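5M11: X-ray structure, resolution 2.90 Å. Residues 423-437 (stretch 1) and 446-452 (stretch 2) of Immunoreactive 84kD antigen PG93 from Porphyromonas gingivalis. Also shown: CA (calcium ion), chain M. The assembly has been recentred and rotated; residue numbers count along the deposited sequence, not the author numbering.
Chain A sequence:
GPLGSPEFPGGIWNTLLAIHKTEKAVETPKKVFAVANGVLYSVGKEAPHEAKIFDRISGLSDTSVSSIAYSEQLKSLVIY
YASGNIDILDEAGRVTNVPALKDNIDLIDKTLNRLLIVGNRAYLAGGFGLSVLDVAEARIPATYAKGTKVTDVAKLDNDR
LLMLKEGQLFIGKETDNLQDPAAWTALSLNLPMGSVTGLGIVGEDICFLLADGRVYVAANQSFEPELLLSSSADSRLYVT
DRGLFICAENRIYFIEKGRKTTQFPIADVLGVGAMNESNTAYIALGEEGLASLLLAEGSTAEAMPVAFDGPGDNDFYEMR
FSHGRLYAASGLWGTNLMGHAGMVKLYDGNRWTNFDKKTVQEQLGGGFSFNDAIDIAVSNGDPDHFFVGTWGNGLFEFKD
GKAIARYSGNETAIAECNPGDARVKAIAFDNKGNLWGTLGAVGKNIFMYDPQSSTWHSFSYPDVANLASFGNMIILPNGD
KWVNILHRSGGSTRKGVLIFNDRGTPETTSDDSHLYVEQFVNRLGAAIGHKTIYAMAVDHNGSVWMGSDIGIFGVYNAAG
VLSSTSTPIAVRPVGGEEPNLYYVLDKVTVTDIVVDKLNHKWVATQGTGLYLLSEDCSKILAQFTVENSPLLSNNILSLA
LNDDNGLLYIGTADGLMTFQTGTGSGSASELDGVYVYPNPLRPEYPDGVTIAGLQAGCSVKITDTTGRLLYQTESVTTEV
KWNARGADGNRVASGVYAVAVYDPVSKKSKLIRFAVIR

Stretch 1 423-437: RVKAIAFDNKGNLWG
Stretch 2, residues 446-452: IFMYDPQ

The apolar centre of this contact lies on the two faces of a small antiparallel sheet. On one face the indole of Trp-436 (chi1 m, chi2 86°) lies against Met-448 (chi1 t, chi2 -133°, chi3 p). Met-448 CB stands 3.6 Å from the centroid of the six-membered ring of Trp-436, almost on the ring normal, and Met-448 CG comes within 3.4 Å of Trp-436 CE2. A flexible thioether chain suits this place because its slightly positive C-H groups can settle on the electron-rich indole face.

The other face carries Leu-435, Tyr-449 and Phe-447. Phe-447 (chi1 p, chi2 84°) folds its ring over Gly-437, whose CA lies 4.0 Å from the ring centroid. Glycine fits here because an ideal CB would sit only 2.8 Å from Phe-447 CZ, a clash. Aliphatic Val-424 (chi1 t), Ile-427 (chi1 p, chi2 t) and Leu-435 (chi1 t, chi2 p) give the ring neighbours with no polar groups to satisfy: Phe-447 CE2 is 4.2 Å from Val-424 CG1 at the ring edge, Phe-447 CZ 4.3 Å from Ile-427 CG2, and Phe-447 CE1 4.4 Å from Leu-435 CD2. Leu-435 CB lies 4.3 Å from CB of Tyr-449 (chi1 t, chi2 59°), whose ring leads away.

Between these two layers, the strand through Leu-435, Trp-436 and Gly-437 and that through Phe-447, Met-448 and Tyr-449 run antiparallel at 164°, axes approaching to 4.7 Å, both extended (phi/psi -97/144 at Trp-436, -140/138 at Met-448). Leu-435 N donates to Tyr-449 O and Tyr-449 N to Leu-435 O, both hydrogen bonds at 2.8 Å. Gly-437 N hydrogen-bonds to Phe-447 O at 3.0 Å, and Phe-447 N to Gly-437 O at 2.8 Å. Between them, Trp-436 and Met-448 form the non-hydrogen-bonded pair, CA to CA 4.5 Å. Hydrogen bonds from Ala-428 N to Trp-436 O and Trp-436 N to Ala-428 O, both 2.8 Å, let the strand containing Ala-428 extend the sheet.

Outward, the type I turn Asp-430 to Gly-433 lies between the strands of Ala-428 and Trp-436; Gly-433, at phi/psi 88/14, adopts a conformation favouring glycine. Asp-430 (chi1 p) gathers donors: OD1 accepts Asn-434 N at 2.8 Å, and OD2 accepts Trp-436 NE1 at 2.8 Å and Asn-434 ND2 at 3.2 Å, bracing turn and indole together. Pro-451 offers Phe-429 an apolar ring, CG 4.1 Å from Phe-429 CE1 at the ring edge; its CD is 3.4 Å from Gly-433 O. At the polar edge Asn-434 (chi1 m) places OD1 3.4 Å from Asp-450 CG and CG 3.8 Å from Met-448 SD. Asp-450 (chi1 t) binds calcium through OD2 at 2.4 Å, anionic oxygen matching hard cation.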

ATOM      1  N   ARG A 423     -18.729   2.263  18.756  1.00 78.50           N
ATOM      2  CA  ARG A 423     -18.201   2.325  17.401  1.00 75.51           C
ATOM      3  C   ARG A 423     -18.478   3.702  16.772  1.00 74.89           C
ATOM      4  O   ARG A 423     -19.615   4.003  16.414  1.00 74.85           O
ATOM      5  CB  ARG A 423     -18.753   1.170  16.569  1.00 78.16           C
ATOM      6  CG  ARG A 423     -20.187   0.769  16.875  1.00 95.96           C
ATOM      7  CD  ARG A 423     -20.544  -0.530  16.180  1.00107.77           C
ATOM      8  NE  ARG A 423     -19.784  -1.667  16.700  1.00111.03           N
ATOM      9  CZ  ARG A 423     -20.323  -2.814  17.094  1.00127.94           C
ATOM     10  NH1 ARG A 423     -21.642  -2.985  17.054  1.00113.87           N
ATOM     11  NH2 ARG A 423     -19.558  -3.793  17.548  1.00120.35           N
ATOM     12  N   VAL A 424     -17.409   4.533  16.654  1.00 67.57           N
ATOM     13  CA  VAL A 424     -17.435   5.927  16.185  1.00 64.13           C
ATOM     14  C   VAL A 424     -16.866   6.085  14.749  1.00 63.94           C
ATOM     15  O   VAL A 424     -15.659   5.905  14.540  1.00 62.86           O
ATOM     16  CB  VAL A 424     -16.642   6.851  17.183  1.00 67.35           C
ATOM     17  CG1 VAL A 424     -16.786   8.332  16.827  1.00 64.75           C
ATOM     18  CG2 VAL A 424     -17.045   6.611  18.636  1.00 69.40           C
ATOM     19  N   LYS A 425     -17.724   6.499  13.794  1.00 57.42           N
ATOM     20  CA  LYS A 425     -17.339   6.798  12.406  1.00 55.09           C
ATOM     21  C   LYS A 425     -18.010   8.121  11.960  1.00 58.71           C
ATOM     22  O   LYS A 425     -18.850   8.620  12.698  1.00 60.16           O
ATOM     23  CB  LYS A 425     -17.674   5.637  11.438  1.00 57.89           C
ATOM     24  CG  LYS A 425     -16.906   5.778  10.135  1.00 63.85           C
ATOM     25  CD  LYS A 425     -17.106   4.720   9.083  1.00 74.52           C
ATOM     26  CE  LYS A 425     -16.129   5.085   7.976  1.00 83.40           C
ATOM     27  NZ  LYS A 425     -16.113   4.118   6.856  1.00 89.85           N
ATOM     28  N   ALA A 426     -17.636   8.693  10.776  1.00 52.89           N
ATOM     29  CA  ALA A 426     -18.158   9.944  10.182  1.00 50.75           C
ATOM     30  C   ALA A 426     -17.991  11.183  11.117  1.00 53.46           C
ATOM     31  O   ALA A 426     -18.964  11.911  11.363  1.00 53.35           O
ATOM     32  CB  ALA A 426     -19.618   9.775   9.770  1.00 52.32           C
ATOM     33  N   ILE A 427     -16.740  11.441  11.594  1.00 48.95           N
ATOM     34  CA  ILE A 427     -16.429  12.574  12.494  1.00 48.11           C
ATOM     35  C   ILE A 427     -15.852  13.775  11.730  1.00 52.57           C
ATOM     36  O   ILE A 427     -14.897  13.619  10.958  1.00 53.22           O
ATOM     37  CB  ILE A 427     -15.506  12.211  13.698  1.00 50.57           C
ATOM     38  CG1 ILE A 427     -14.223  11.444  13.259  1.00 49.91           C
ATOM     39  CG2 ILE A 427     -16.299  11.462  14.756  1.00 52.16           C
ATOM     40  CD1 ILE A 427     -13.054  11.406  14.301  1.00 54.93           C
ATOM     41  N   ALA A 428     -16.403  14.981  11.996  1.00 47.37           N
ATOM     42  CA  ALA A 428     -15.931  16.224  11.384  1.00 45.63           C
ATOM     43  C   ALA A 428     -16.104  17.403  12.347  1.00 51.93           C
ATOM     44  O   ALA A 428     -16.787  17.273  13.364  1.00 50.20           O
ATOM     45  CB  ALA A 428     -16.676  16.481  10.083  1.00 45.37           C
ATOM     46  N   PHE A 429     -15.454  18.544  12.038  1.00 51.14           N
ATOM     47  CA  PHE A 429     -15.539  19.797  12.810  1.00 51.90           C
ATOM     48  C   PHE A 429     -16.351  20.854  12.048  1.00 57.92           C
ATOM     49  O   PHE A 429     -16.261  20.930  10.813  1.00 56.10           O
ATOM     50  CB  PHE A 429     -14.132  20.370  13.113  1.00 53.02           C
ATOM     51  CG  PHE A 429     -13.409  19.818  14.317  1.00 54.79           C
ATOM     52  CD1 PHE A 429     -13.629  20.343  15.583  1.00 58.77           C
ATOM     53  CD2 PHE A 429     -12.463  18.807  14.179  1.00 56.69           C
ATOM     54  CE1 PHE A 429     -12.931  19.850  16.693  1.00 60.82           C
ATOM     55  CE2 PHE A 429     -11.763  18.313  15.294  1.00 60.04           C
ATOM     56  CZ  PHE A 429     -12.001  18.836  16.540  1.00 59.39           C
ATOM     57  N   ASP A 430     -17.098  21.705  12.769  1.00 58.01           N
ATOM     58  CA  ASP A 430     -17.842  22.768  12.083  1.00 59.36           C
ATOM     59  C   ASP A 430     -17.000  24.056  12.036  1.00 65.60           C
ATOM     60  O   ASP A 430     -15.904  24.106  12.610  1.00 64.53           O
ATOM     61  CB  ASP A 430     -19.242  23.000  12.692  1.00 62.16           C
ATOM     62  CG  ASP A 430     -19.304  23.427  14.141  1.00 74.39           C
ATOM     63  OD1 ASP A 430     -18.301  23.973  14.644  1.00 75.90           O
ATOM     64  OD2 ASP A 430     -20.389  23.300  14.748  1.00 80.30           O
ATOM     65  N   ASN A 431     -17.507  25.088  11.333  1.00 65.07           N
ATOM     66  CA  ASN A 431     -16.820  26.382  11.199  1.00 66.18           C
ATOM     67  C   ASN A 431     -16.695  27.079  12.575  1.00 71.82           C
ATOM     68  O   ASN A 431     -15.849  27.967  12.729  1.00 73.15           O
ATOM     69  CB  ASN A 431     -17.567  27.279  10.203  1.00 67.76           C
ATOM     70  CG  ASN A 431     -18.862  27.844  10.750  1.00107.07           C
ATOM     71  OD1 ASN A 431     -19.757  27.112  11.202  1.00106.34           O
ATOM     72  ND2 ASN A 431     -18.963  29.165  10.765  1.00102.15           N
ATOM     73  N   LYS A 432     -17.545  26.674  13.563  1.00 66.87           N
ATOM     74  CA  LYS A 432     -17.558  27.227  14.914  1.00 67.45           C
ATOM     75  C   LYS A 432     -16.608  26.469  15.894  1.00 69.74           C
ATOM     76  O   LYS A 432     -16.474  26.874  17.052  1.00 71.11           O
ATOM     77  CB  LYS A 432     -18.987  27.260  15.446  1.00 70.87           C
ATOM     78  CG  LYS A 432     -19.666  28.591  15.157  1.00 90.25           C
ATOM     79  CD  LYS A 432     -21.181  28.467  15.038  1.00103.09           C
ATOM     80  CE  LYS A 432     -21.650  28.152  13.631  1.00113.98           C
ATOM     81  NZ  LYS A 432     -21.369  29.262  12.680  1.00122.48           N
ATOM     82  N   GLY A 433     -15.924  25.428  15.409  1.00 62.85           N
ATOM     83  CA  GLY A 433     -14.953  24.670  16.198  1.00 61.08           C
ATOM     84  C   GLY A 433     -15.474  23.500  17.009  1.00 61.84           C
ATOM     85  O   GLY A 433     -14.747  22.973  17.860  1.00 61.93           O
ATOM     86  N   ASN A 434     -16.715  23.062  16.732  1.00 55.50           N
ATOM     87  CA  ASN A 434     -17.358  21.938  17.405  1.00 55.18           C
ATOM     88  C   ASN A 434     -17.120  20.637  16.663  1.00 56.85           C
ATOM     89  O   ASN A 434     -16.966  20.645  15.448  1.00 55.87           O
ATOM     90  CB  ASN A 434     -18.862  22.175  17.530  1.00 58.29           C
ATOM     91  CG  ASN A 434     -19.218  23.365  18.359  1.00 79.11           C
ATOM     92  OD1 ASN A 434     -18.745  23.528  19.494  1.00 75.09           O
ATOM     93  ND2 ASN A 434     -20.070  24.212  17.805  1.00 66.70           N
ATOM     94  N   LEU A 435     -17.142  19.516  17.383  1.00 53.05           N
ATOM     95  CA  LEU A 435     -16.953  18.223  16.773  1.00 51.79           C
ATOM     96  C   LEU A 435     -18.281  17.519  16.596  1.00 60.15           C
ATOM     97  O   LEU A 435     -18.906  17.113  17.570  1.00 62.87           O
ATOM     98  CB  LEU A 435     -15.989  17.353  17.597  1.00 51.88           C
ATOM     99  CG  LEU A 435     -15.775  15.919  17.073  1.00 55.40           C
ATOM    100  CD1 LEU A 435     -14.845  15.897  15.863  1.00 53.75           C
ATOM    101  CD2 LEU A 435     -15.257  15.020  18.163  1.00 57.09           C
ATOM    102  N   TRP A 436     -18.702  17.365  15.350  1.00 57.17           N
ATOM    103  CA  TRP A 436     -19.889  16.607  14.979  1.00 57.68           C
ATOM    104  C   TRP A 436     -19.453  15.199  14.575  1.00 61.32           C
ATOM    105  O   TRP A 436     -18.379  15.015  13.978  1.00 62.58           O
ATOM    106  CB  TRP A 436     -20.631  17.306  13.846  1.00 55.96           C
ATOM    107  CG  TRP A 436     -21.226  18.590  14.289  1.00 58.11           C
ATOM    108  CD1 TRP A 436     -20.610  19.805  14.334  1.00 60.87           C
ATOM    109  CD2 TRP A 436     -22.526  18.773  14.866  1.00 59.74           C
ATOM    110  NE1 TRP A 436     -21.459  20.744  14.878  1.00 62.08           N
ATOM    111  CE2 TRP A 436     -22.654  20.143  15.182  1.00 64.03           C
ATOM    112  CE3 TRP A 436     -23.610  17.914  15.119  1.00 62.28           C
ATOM    113  CZ2 TRP A 436     -23.809  20.671  15.752  1.00 64.54           C
ATOM    114  CZ3 TRP A 436     -24.760  18.439  15.678  1.00 65.23           C
ATOM    115  CH2 TRP A 436     -24.845  19.797  16.004  1.00 66.30           C
ATOM    116  N   GLY A 437     -20.262  14.222  14.908  1.00 54.71           N
ATOM    117  CA  GLY A 437     -19.938  12.853  14.577  1.00 53.74           C
ATOM    118  C   GLY A 437     -21.121  11.947  14.752  1.00 59.43           C
ATOM    119  O   GLY A 437     -22.132  12.330  15.347  1.00 59.69           O
ATOM    120  N   ILE A 446     -26.476  10.597  16.117  1.00 63.86           N
ATOM    121  CA  ILE A 446     -25.734  11.825  15.803  1.00 60.75           C
ATOM    122  C   ILE A 446     -25.355  12.573  17.089  1.00 64.53           C
ATOM    123  O   ILE A 446     -26.198  12.734  17.970  1.00 66.81           O
ATOM    124  CB  ILE A 446     -26.615  12.701  14.858  1.00 63.05           C
ATOM    125  CG1 ILE A 446     -26.993  11.924  13.549  1.00 63.07           C
ATOM    126  CG2 ILE A 446     -25.910  14.018  14.531  1.00 61.27           C
ATOM    127  CD1 ILE A 446     -28.372  12.148  13.038  1.00 64.86           C
ATOM    128  N   PHE A 447     -24.097  13.045  17.191  1.00 58.37           N
ATOM    129  CA  PHE A 447     -23.645  13.776  18.375  1.00 58.04           C
ATOM    130  C   PHE A 447     -22.790  15.012  18.023  1.00 60.99           C
ATOM    131  O   PHE A 447     -22.315  15.170  16.893  1.00 58.86           O
ATOM    132  CB  PHE A 447     -22.871  12.844  19.354  1.00 60.50           C
ATOM    133  CG  PHE A 447     -21.470  12.453  18.939  1.00 59.89           C
ATOM    134  CD1 PHE A 447     -20.389  13.281  19.209  1.00 60.83           C
ATOM    135  CD2 PHE A 447     -21.228  11.245  18.302  1.00 62.56           C
ATOM    136  CE1 PHE A 447     -19.099  12.935  18.799  1.00 60.69           C
ATOM    137  CE2 PHE A 447     -19.935  10.895  17.899  1.00 63.94           C
ATOM    138  CZ  PHE A 447     -18.881  11.751  18.136  1.00 60.15           C
ATOM    139  N   MET A 448     -22.597  15.873  19.034  1.00 59.06           N
ATOM    140  CA  MET A 448     -21.756  17.051  18.994  1.00 58.27           C
ATOM    141  C   MET A 448     -21.003  17.207  20.329  1.00 67.07           C
ATOM    142  O   MET A 448     -21.591  17.034  21.417  1.00 67.60           O
ATOM    143  CB  MET A 448     -22.541  18.320  18.665  1.00 60.29           C
ATOM    144  CG  MET A 448     -21.631  19.502  18.406  1.00 63.67           C
ATOM    145  SD  MET A 448     -22.092  21.029  19.270  1.00 70.90           S
ATOM    146  CE  MET A 448     -21.600  20.637  20.982  1.00 69.08           C
ATOM    147  N   TYR A 449     -19.695  17.563  20.226  1.00 64.21           N
ATOM    148  CA  TYR A 449     -18.820  17.838  21.360  1.00 65.18           C
ATOM    149  C   TYR A 449     -18.206  19.214  21.225  1.00 72.70           C
ATOM    150  O   TYR A 449     -17.647  19.538  20.175  1.00 70.23           O
ATOM    151  CB  TYR A 449     -17.720  16.780  21.484  1.00 64.95           C
ATOM    152  CG  TYR A 449     -16.742  17.017  22.620  1.00 66.85           C
ATOM    153  CD1 TYR A 449     -17.178  17.091  23.940  1.00 70.66           C
ATOM    154  CD2 TYR A 449     -15.375  17.112  22.379  1.00 66.65           C
ATOM    155  CE1 TYR A 449     -16.282  17.291  24.986  1.00 72.85           C
ATOM    156  CE2 TYR A 449     -14.469  17.303  23.417  1.00 68.95           C
ATOM    157  CZ  TYR A 449     -14.927  17.393  24.718  1.00 79.88           C
ATOM    158  OH  TYR A 449     -14.027  17.597  25.730  1.00 87.11           O
ATOM    159  N   ASP A 450     -18.348  20.040  22.280  1.00 75.03           N
ATOM    160  CA  ASP A 450     -17.729  21.368  22.338  1.00 76.42           C
ATOM    161  C   ASP A 450     -16.399  21.155  23.047  1.00 83.27           C
ATOM    162  O   ASP A 450     -16.408  20.871  24.249  1.00 85.63           O
ATOM    163  CB  ASP A 450     -18.625  22.421  23.042  1.00 79.92           C
ATOM    164  CG  ASP A 450     -18.226  23.884  22.809  1.00 88.09           C
ATOM    165  OD1 ASP A 450     -17.010  24.157  22.635  1.00 87.86           O
ATOM    166  OD2 ASP A 450     -19.128  24.757  22.823  1.00 92.75           O
ATOM    167  N   PRO A 451     -15.256  21.149  22.316  1.00 78.80           N
ATOM    168  CA  PRO A 451     -13.972  20.865  22.975  1.00 79.73           C
ATOM    169  C   PRO A 451     -13.597  21.922  24.014  1.00 87.47           C
ATOM    170  O   PRO A 451     -12.842  21.613  24.941  1.00 89.89           O
ATOM    171  CB  PRO A 451     -12.971  20.847  21.810  1.00 79.24           C
ATOM    172  CG  PRO A 451     -13.786  20.688  20.597  1.00 81.81           C
ATOM    173  CD  PRO A 451     -15.060  21.402  20.878  1.00 78.27           C
ATOM    174  N   GLN A 452     -14.140  23.148  23.867  1.00 82.99           N
ATOM    175  CA  GLN A 452     -13.864  24.280  24.735  1.00 84.57           C
ATOM    176  C   GLN A 452     -14.617  24.147  26.063  1.00 89.06           C
ATOM    177  O   GLN A 452     -13.981  24.034  27.112  1.00 90.34           O
ATOM    178  CB  GLN A 452     -14.233  25.588  24.010  1.00 86.26           C
ATOM    179  CG  GLN A 452     -13.539  26.839  24.560  1.00112.40           C
ATOM    180  CD  GLN A 452     -14.319  28.119  24.325  1.00132.98           C
ATOM    181  OE1 GLN A 452     -14.920  28.351  23.261  1.00126.63           O
ATOM    182  NE2 GLN A 452     -14.299  28.997  25.316  1.00126.76           N
TER
HETATM  183 CA    CA M 812     -18.006  26.815  23.327  1.00105.13          CA